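Local coordinates for cytosine deaminase (Klebsiella pneumoniae, PDB 4R7W) that catalyses the hydrolytic deamination of 5-methylcytosine, and of cytosine, as a metal-dependent member of the amidohydrolase family, at the O7U site. Coordinates in Å, arbitrary orientation; residue numbers count along the deposited sequence, not the author numbering.

The O7U site. Residues 56, 58, 76, 149, 151, 178, 209, 212, 241, 273, 277, 308, 314. With O7U ((2R)-2-amino-2,5-dihydro-1,5,2-diazaphosphinin-6(1H)-one 2-oxide), chain B; FE2 (Fe (II) ion), chain C.
Phosphonocytosine in the mononuclear centre of this amidohydrolase illustrates how a deaminase can hold a tetrahedral intermediate, which the ligand's phosphorus, carrying oxygen and amino groups where cytosine has C4, mimics. The HxH motif, His56 in strand 52-57 and His58 just past its end, binds FE2 through both NE2 atoms, together with His209 NE2 and Asp308 OD2. The phosphoryl oxygen O4 of O7U adds a bond of 2.1 Å to FE2, giving a geometry between square pyramidal and trigonal bipyramidal. O4 is gripped further by His241, whose NE2-H donates from near the ring plane at 3.0 Å (154° at H). Asp308 OD1 also lies 2.9 Å from O7U O4; a proton shared between them, as expected of an attacking hydroxyl, would make this a hydrogen bond.

Protein encloses the ligand completely, and packing is tightest over the ring. Trp314, its CG anti to the carbonyl carbon (chi1 -66°), lays its indole over one face of O7U at C6, a CH-pi contact with the planes tilted by roughly 30°. Its CE2 comes within 3.2 Å of O7U C6. The indole NE1-H reaches Leu76 O, helping to fix its rotation. On the same face Leu76 CD1 lies 3.4 Å from O7U N3. From the opposite face the His58 imidazole meets C6, offset toward its own rim.

Recognition of the N1-C2-O2 edge, the counterpart of the cytosine edge, falls to Gln151, bent at chi2. A lone pair of OE1 takes the O7U N1-H at 2.7 Å, almost straight, while NE2 gives a longer bond to carbonyl O2 within the amide plane. Glu212, extended beyond CG, brings its syn lone pair on OE2 to O7U N3-H at 2.9 Å, consistent with the proton-shuttling role of this glutamate in the family. Glu273 takes the amino N4-H on an anti lone pair of OE2.

Around O2 the fit is looser: the Phe149 ring turns its CZ edge to O7U O2 at 3.6 Å, Ile178 CD1 stands nearby, and a water links O2 to Glu212 OE2.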
# COMPACT_ATOMS: atom_id res chain seq x y z
N HIS A 56 -16.15 7.15 -3.52
CA HIS A 56 -15.80 8.38 -2.82
C HIS A 56 -14.55 9.08 -3.34
O HIS A 56 -13.44 8.69 -2.98
CB HIS A 56 -15.66 8.08 -1.33
CG HIS A 56 -15.58 9.31 -0.48
ND1 HIS A 56 -16.39 9.51 0.62
CD2 HIS A 56 -14.76 10.38 -0.54
CE1 HIS A 56 -16.08 10.65 1.19
NE2 HIS A 56 -15.10 11.21 0.49
N HIS A 58 -12.94 13.21 -4.81
CA HIS A 58 -13.20 14.63 -4.99
C HIS A 58 -12.73 15.13 -6.35
O HIS A 58 -11.62 15.63 -6.48
CB HIS A 58 -12.53 15.42 -3.87
CG HIS A 58 -13.22 15.27 -2.56
ND1 HIS A 58 -14.11 16.22 -2.08
CD2 HIS A 58 -13.19 14.29 -1.63
CE1 HIS A 58 -14.57 15.82 -0.91
NE2 HIS A 58 -14.03 14.66 -0.62
N LEU A 76 -6.15 17.35 7.69
CA LEU A 76 -7.44 17.69 7.08
C LEU A 76 -7.64 19.22 7.00
O LEU A 76 -8.08 19.76 5.97
CB LEU A 76 -8.57 17.07 7.91
CG LEU A 76 -10.02 17.42 7.56
CD1 LEU A 76 -10.33 16.92 6.17
CD2 LEU A 76 -10.99 16.84 8.57
N PHE A 149 -21.55 18.75 -1.40
CA PHE A 149 -20.70 18.65 -0.20
C PHE A 149 -20.30 20.04 0.25
O PHE A 149 -19.56 20.75 -0.44
CB PHE A 149 -19.48 17.79 -0.56
CG PHE A 149 -18.33 17.86 0.42
CD1 PHE A 149 -18.44 17.34 1.69
CD2 PHE A 149 -17.09 18.37 0.01
CE1 PHE A 149 -17.37 17.37 2.58
CE2 PHE A 149 -16.01 18.40 0.89
CZ PHE A 149 -16.16 17.89 2.18
N GLN A 151 -18.12 21.98 1.92
CA GLN A 151 -16.77 21.80 2.46
C GLN A 151 -16.52 22.69 3.66
O GLN A 151 -15.94 22.25 4.66
CB GLN A 151 -15.71 22.07 1.37
CG GLN A 151 -14.25 22.07 1.85
CD GLN A 151 -13.81 20.72 2.40
OE1 GLN A 151 -13.19 19.91 1.70
NE2 GLN A 151 -14.13 20.47 3.67
N ILE A 178 -20.77 17.86 6.59
CA ILE A 178 -19.49 17.80 7.28
C ILE A 178 -19.63 18.22 8.76
O ILE A 178 -19.04 19.21 9.19
CB ILE A 178 -18.41 18.62 6.48
CG1 ILE A 178 -17.01 18.31 6.97
CG2 ILE A 178 -18.71 20.13 6.47
CD1 ILE A 178 -15.94 19.04 6.23
N HIS A 209 -19.51 13.22 5.00
CA HIS A 209 -18.21 13.16 5.66
C HIS A 209 -18.46 13.21 7.16
O HIS A 209 -18.75 14.26 7.71
CB HIS A 209 -17.34 14.34 5.25
CG HIS A 209 -16.77 14.20 3.88
ND1 HIS A 209 -17.56 14.02 2.76
CD2 HIS A 209 -15.49 14.16 3.45
CE1 HIS A 209 -16.78 13.90 1.70
NE2 HIS A 209 -15.52 14.00 2.09
N GLU A 212 -14.67 12.79 10.54
CA GLU A 212 -13.31 12.63 10.00
C GLU A 212 -12.30 13.37 10.87
O GLU A 212 -11.72 14.38 10.48
CB GLU A 212 -13.20 13.10 8.53
CG GLU A 212 -11.86 12.70 7.86
CD GLU A 212 -11.67 13.28 6.45
OE1 GLU A 212 -10.61 13.01 5.84
OE2 GLU A 212 -12.57 13.98 5.94
N HIS A 241 -15.84 8.00 5.99
CA HIS A 241 -14.77 8.14 6.99
C HIS A 241 -15.05 7.49 8.35
O HIS A 241 -14.51 6.43 8.65
CB HIS A 241 -14.32 9.60 7.13
CG HIS A 241 -13.67 10.14 5.89
ND1 HIS A 241 -12.57 9.56 5.30
CD2 HIS A 241 -13.97 11.24 5.14
CE1 HIS A 241 -12.22 10.26 4.24
NE2 HIS A 241 -13.05 11.28 4.12
N GLU A 273 -6.02 7.71 2.46
CA GLU A 273 -6.26 9.10 2.82
C GLU A 273 -6.15 9.27 4.34
O GLU A 273 -5.52 10.22 4.81
CB GLU A 273 -7.65 9.53 2.34
CG GLU A 273 -7.91 11.04 2.44
CD GLU A 273 -7.60 11.77 1.14
OE1 GLU A 273 -7.00 11.15 0.24
OE2 GLU A 273 -7.98 12.95 1.00
N LEU A 277 -3.80 11.48 6.80
CA LEU A 277 -4.33 12.67 7.49
C LEU A 277 -4.59 12.46 8.98
O LEU A 277 -4.66 13.43 9.76
CB LEU A 277 -5.63 13.14 6.84
CG LEU A 277 -5.63 13.55 5.37
CD1 LEU A 277 -7.06 13.86 4.92
CD2 LEU A 277 -4.69 14.75 5.16
N ASP A 308 -10.65 8.50 -2.28
CA ASP A 308 -10.89 9.84 -1.73
C ASP A 308 -10.28 10.98 -2.56
O ASP A 308 -11.02 11.86 -3.02
CB ASP A 308 -10.43 9.94 -0.27
CG ASP A 308 -11.17 10.99 0.49
OD1 ASP A 308 -10.95 11.11 1.71
OD2 ASP A 308 -11.98 11.70 -0.12
N TRP A 314 -5.29 17.59 -0.13
CA TRP A 314 -5.26 16.65 1.01
C TRP A 314 -4.26 15.49 0.84
O TRP A 314 -3.81 14.93 1.83
CB TRP A 314 -6.65 16.08 1.26
CG TRP A 314 -7.60 17.15 1.71
CD1 TRP A 314 -7.80 17.57 2.99
CD2 TRP A 314 -8.44 17.96 0.88
NE1 TRP A 314 -8.74 18.59 3.01
CE2 TRP A 314 -9.15 18.84 1.72
CE3 TRP A 314 -8.69 18.01 -0.50
CZ2 TRP A 314 -10.07 19.77 1.24
CZ3 TRP A 314 -9.60 18.93 -0.98
CH2 TRP A 314 -10.28 19.80 -0.11
N1 O7U B . -12.31 17.43 2.08
C2 O7U B . -12.61 16.87 3.35
O2 O7U B . -13.27 17.41 4.25
N3 O7U B . -12.15 15.62 3.63
N4 O7U B . -9.91 14.08 3.35
O4 O7U B . -12.18 13.59 2.41
P4 O7U B . -11.27 14.65 2.65
C5 O7U B . -10.97 15.56 1.12
C6 O7U B . -11.51 16.72 1.09
FE FE2 C . -13.67 12.95 1.00
O HOH W 1 -14.16 16.01 6.68